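Local coordinates for protein alcohol dehydrogenase (Thermus sp., PDB 4CPD) that probably oxidises alcohols to aldehydes or ketones with NAD+ as a zinc-dependent medium-chain dehydrogenase, at residues 184-189 and 310-315; 235-240 and 254-259. One frame throughout, in Å; residues are numbered along the deposited sequence.

Interaction 1 of 2, residues 184-189 and 310-315; sequences AIEVAQ and RLQPER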
# COMPACT_ATOMS: atom_id res chain seq x y z
N ALA A 184 3.97 12.09 14.98
CA ALA A 184 4.10 12.09 13.54
C ALA A 184 4.53 13.45 13.05
O ALA A 184 5.44 13.57 12.21
CB ALA A 184 2.78 11.70 12.88
N ILE A 185 3.87 14.49 13.55
CA ILE A 185 4.24 15.85 13.17
C ILE A 185 5.72 16.14 13.41
O ILE A 185 6.44 16.54 12.51
CB ILE A 185 3.39 16.88 13.90
CG1 ILE A 185 1.98 16.83 13.37
CG2 ILE A 185 3.92 18.27 13.65
CD1 ILE A 185 0.97 17.49 14.29
N GLU A 186 6.18 15.91 14.63
CA GLU A 186 7.58 16.16 14.96
C GLU A 186 8.49 15.37 14.04
O GLU A 186 9.42 15.93 13.51
CB GLU A 186 7.86 15.78 16.41
CG GLU A 186 9.12 16.39 17.00
CD GLU A 186 9.35 16.04 18.48
OE1 GLU A 186 8.43 15.53 19.16
OE2 GLU A 186 10.45 16.29 18.98
N VAL A 187 8.21 14.08 13.85
CA VAL A 187 9.07 13.21 13.03
C VAL A 187 9.09 13.75 11.62
O VAL A 187 10.16 13.88 11.00
CB VAL A 187 8.55 11.77 12.98
CG1 VAL A 187 9.32 10.96 11.93
CG2 VAL A 187 8.64 11.10 14.34
N ALA A 188 7.91 14.05 11.09
CA ALA A 188 7.83 14.51 9.71
C ALA A 188 8.77 15.70 9.50
O ALA A 188 9.53 15.75 8.53
CB ALA A 188 6.41 14.88 9.35
N GLN A 189 8.74 16.62 10.45
CA GLN A 189 9.70 17.75 10.49
C GLN A 189 11.14 17.32 10.33
O GLN A 189 11.80 17.69 9.40
CB GLN A 189 9.59 18.49 11.81
CG GLN A 189 10.15 19.88 11.75
CD GLN A 189 9.20 20.82 11.04
OE1 GLN A 189 8.00 20.61 11.07
NE2 GLN A 189 9.73 21.85 10.40
N ARG A 310 17.32 14.94 18.66
CA ARG A 310 16.54 15.31 17.46
C ARG A 310 15.05 15.24 17.68
O ARG A 310 14.29 15.97 17.06
CB ARG A 310 16.91 14.46 16.25
CG ARG A 310 18.42 14.38 15.98
CD ARG A 310 19.04 15.69 15.49
NE ARG A 310 18.85 15.78 14.06
CZ ARG A 310 17.99 16.59 13.45
NH1 ARG A 310 17.23 17.45 14.13
NH2 ARG A 310 17.90 16.55 12.13
N LEU A 311 14.62 14.37 18.57
CA LEU A 311 13.21 14.27 18.96
C LEU A 311 13.03 14.37 20.47
O LEU A 311 13.80 13.79 21.28
CB LEU A 311 12.64 12.94 18.46
CG LEU A 311 12.55 12.79 16.94
CD1 LEU A 311 12.24 11.36 16.55
CD2 LEU A 311 11.50 13.73 16.41
N GLN A 312 11.97 15.05 20.85
CA GLN A 312 11.70 15.35 22.25
C GLN A 312 10.25 15.07 22.57
O GLN A 312 9.50 15.97 22.91
CB GLN A 312 12.05 16.81 22.52
CG GLN A 312 13.35 17.20 21.86
CD GLN A 312 13.87 18.51 22.36
OE1 GLN A 312 13.10 19.47 22.52
NE2 GLN A 312 15.18 18.58 22.62
N PRO A 313 9.85 13.81 22.47
CA PRO A 313 8.45 13.48 22.66
C PRO A 313 7.90 13.79 24.03
O PRO A 313 6.73 14.08 24.14
CB PRO A 313 8.42 11.96 22.45
CG PRO A 313 9.82 11.49 22.78
CD PRO A 313 10.71 12.61 22.30
N GLU A 314 8.73 13.70 25.07
CA GLU A 314 8.27 13.98 26.46
C GLU A 314 7.61 15.36 26.64
O GLU A 314 6.83 15.55 27.57
CB GLU A 314 9.39 13.79 27.51
CG GLU A 314 10.40 14.93 27.59
CD GLU A 314 11.42 14.89 26.48
OE1 GLU A 314 11.26 14.08 25.51
OE2 GLU A 314 12.40 15.66 26.59
N ARG A 315 7.90 16.31 25.76
CA ARG A 315 7.25 17.60 25.83
C ARG A 315 5.71 17.50 25.83
O ARG A 315 5.03 18.42 26.25
CB ARG A 315 7.68 18.51 24.68
CG ARG A 315 9.16 18.58 24.41
CD ARG A 315 9.52 19.87 23.70
NE ARG A 315 9.70 20.94 24.69
CZ ARG A 315 10.86 21.50 25.03
NH1 ARG A 315 12.00 21.16 24.44
NH2 ARG A 315 10.87 22.45 25.97
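The carboxylate of E186 meets the backbone of Q312 through one oxygen: Q312 N donates to OE2 at 2.7 Å, with an N-H...O angle of 167°. The amide reaches OE2 on its syn side, 25° out of the carboxylate plane. The other oxygen, OE1, turns to the carbonyl end of the same residue and lies 3.9 Å from Q312 C. A second flat group, the guanidinium of R315, lies within the partner segment and has Q312 CD at its edge, in plane; R315 NH1 donates to Q312 OE1 (2.8 Å).

E186 gets there by a straight path: CG is anti to the backbone N (chi1 -161°) and the chain stays extended beyond it. Along this path its methylene packs on L311, CG lying 3.6 Å from L311 CD2, while the E186 and L311 side chains run alongside one another with reversed headings. The helix involved, 179-190, begins within what appears to be the GxGxxG turn of the Rossmann-type NAD-binding domain, V180 being an NAD-binding residue. Its partner, 310-315, lies in the loop between helix 295-307 and strand 319-322, which pairs with 341-344 in the other, mixed sheet of the chain. The contact therefore ties a Rossmann helix to a connection between the two sheets.

The apolar part of the contact is V187 CG2 on L311 CD1, 4.2 Å apart. Both residues are buried: V187 also packs on L154, Y158 and L161 of helix 153-163, and L311 on L305 and L306. Within the same loop, E314 pairs in a salt bridge with R146.

Interaction 2 of 2, residues 235-240 and 254-259; sequences EGPDLV and LEMVRP
In the beta-alpha-beta unit of strand 239-242, helix 247-256 and strand 262-265, P237 and R258 join the approach to the first strand to the end of the helix: R258 N donates to P237 O at 3.1 Å, nearly straight (171°). G236 passes close by, its CA 3.5 Å from M256 O in a CA-H...O contact, and a CB there would point toward 254-259. V240 CG2 packs on V257 CB at 3.7 Å. R258 CG sits between its backbone N and carbonyl carbon (chi1 75°), and the chain then runs extended to NE. Its guanidinium grips D238 OD1 side-on, with NE at 2.7 Å and NH2 at 3.1 Å, OD1 lying in the guanidinium plane while the two planar groups stand 85° apart. R258 NH1 donates to P259 O. An alanine in place of R258 would probably leave D238 OD1 without both donors and P259 O without NH1. D238 OD2 accepts from S171 N, and E235 OE1 makes its salt bridge with R97 of the second subunit, whose Q99 bonds R258 NH1. The carboxylates of D238 and E235 would probably offset the repulsion between R258 and R97 of the second subunit, and favour the charged form of the arginine.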
# COMPACT_ATOMS: atom_id res chain seq x y z
N GLU A 235 -3.21 19.93 -5.48
CA GLU A 235 -2.98 18.53 -5.75
C GLU A 235 -3.43 17.71 -4.55
O GLU A 235 -4.22 16.78 -4.68
CB GLU A 235 -1.48 18.29 -5.96
CG GLU A 235 -0.85 19.01 -7.16
CD GLU A 235 0.63 18.64 -7.40
OE1 GLU A 235 1.34 18.23 -6.43
OE2 GLU A 235 1.14 18.76 -8.55
N GLY A 236 -2.95 18.09 -3.38
CA GLY A 236 -3.07 17.28 -2.17
C GLY A 236 -1.64 17.00 -1.73
O GLY A 236 -0.68 17.18 -2.51
N PRO A 237 -1.47 16.56 -0.48
CA PRO A 237 -0.15 16.18 0.01
C PRO A 237 0.36 14.82 -0.56
O PRO A 237 -0.42 13.94 -0.97
CB PRO A 237 -0.37 16.09 1.51
CG PRO A 237 -1.81 15.67 1.65
CD PRO A 237 -2.54 16.26 0.48
N ASP A 238 1.67 14.66 -0.57
CA ASP A 238 2.29 13.43 -1.02
C ASP A 238 1.93 12.24 -0.14
O ASP A 238 1.73 11.14 -0.63
CB ASP A 238 3.80 13.62 -1.04
CG ASP A 238 4.22 14.73 -1.96
OD1 ASP A 238 4.26 14.48 -3.18
OD2 ASP A 238 4.48 15.86 -1.47
N LEU A 239 1.83 12.49 1.17
CA LEU A 239 1.54 11.45 2.16
C LEU A 239 0.47 11.88 3.16
O LEU A 239 0.48 13.01 3.61
CB LEU A 239 2.84 11.12 2.87
CG LEU A 239 2.79 10.18 4.07
CD1 LEU A 239 2.07 8.88 3.75
CD2 LEU A 239 4.20 9.88 4.53
N VAL A 240 -0.47 10.99 3.47
CA VAL A 240 -1.39 11.23 4.59
C VAL A 240 -1.19 10.15 5.62
O VAL A 240 -1.25 8.98 5.30
CB VAL A 240 -2.86 11.19 4.17
CG1 VAL A 240 -3.76 11.49 5.36
CG2 VAL A 240 -3.11 12.20 3.10
N LEU A 254 -8.19 9.43 1.94
CA LEU A 254 -8.17 9.00 0.54
C LEU A 254 -8.64 10.07 -0.45
O LEU A 254 -8.16 10.14 -1.58
CB LEU A 254 -8.98 7.71 0.37
CG LEU A 254 -8.26 6.51 1.00
CD1 LEU A 254 -9.20 5.36 1.19
CD2 LEU A 254 -7.07 6.05 0.17
N GLU A 255 -9.55 10.93 -0.02
CA GLU A 255 -9.94 12.06 -0.83
C GLU A 255 -8.83 13.12 -0.85
O GLU A 255 -8.46 13.67 -1.89
CB GLU A 255 -11.22 12.65 -0.26
CG GLU A 255 -11.97 13.51 -1.26
CD GLU A 255 -13.30 14.03 -0.73
OE1 GLU A 255 -13.69 13.67 0.41
OE2 GLU A 255 -13.95 14.80 -1.46
N MET A 256 -8.30 13.39 0.33
CA MET A 256 -7.32 14.44 0.53
C MET A 256 -5.99 14.22 -0.25
O MET A 256 -5.46 15.14 -0.87
CB MET A 256 -7.09 14.48 2.03
CG MET A 256 -6.13 15.50 2.59
SD MET A 256 -6.09 15.28 4.39
CE MET A 256 -7.77 15.65 4.87
N VAL A 257 -5.47 12.99 -0.20
CA VAL A 257 -4.13 12.71 -0.71
C VAL A 257 -4.10 13.00 -2.20
O VAL A 257 -5.10 12.81 -2.88
CB VAL A 257 -3.71 11.23 -0.44
CG1 VAL A 257 -4.54 10.27 -1.27
CG2 VAL A 257 -2.22 11.00 -0.70
N ARG A 258 -2.96 13.48 -2.71
CA ARG A 258 -2.81 13.69 -4.15
C ARG A 258 -2.87 12.39 -4.93
O ARG A 258 -2.54 11.34 -4.42
CB ARG A 258 -1.50 14.42 -4.49
CG ARG A 258 -0.21 13.61 -4.41
CD ARG A 258 0.93 14.38 -5.06
NE ARG A 258 2.26 13.78 -4.88
CZ ARG A 258 2.76 12.76 -5.59
NH1 ARG A 258 2.05 12.14 -6.53
NH2 ARG A 258 3.99 12.35 -5.35
N PRO A 259 -3.25 12.49 -6.20
CA PRO A 259 -3.02 11.38 -7.11
C PRO A 259 -1.59 10.91 -7.02
O PRO A 259 -0.68 11.72 -6.94
CB PRO A 259 -3.29 12.00 -8.49
CG PRO A 259 -4.31 13.06 -8.22
CD PRO A 259 -3.92 13.61 -6.88

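Overall arrangement
Interactions 1 and 2 do not touch: their centres are 22 Å apart and their nearest atoms about 7 Å. Interaction 2 lies within the Rossmann-type sheet domain, while interaction 1 joins a helix of that domain to the connection toward the mixed sheet. In sequence, interaction 2 falls wholly between the two segments of interaction 1. Strand 171-175 relates them spatially, since it leads into helix 179-190 and also lies beside strand 239-242. In interaction 1 the P313 side chain is about 13 Å from a zinc ion and about 12 Å from NAD. In interaction 2 the M256 side chain is about 9 Å from NAD, whereas E235 and R258 face the second subunit.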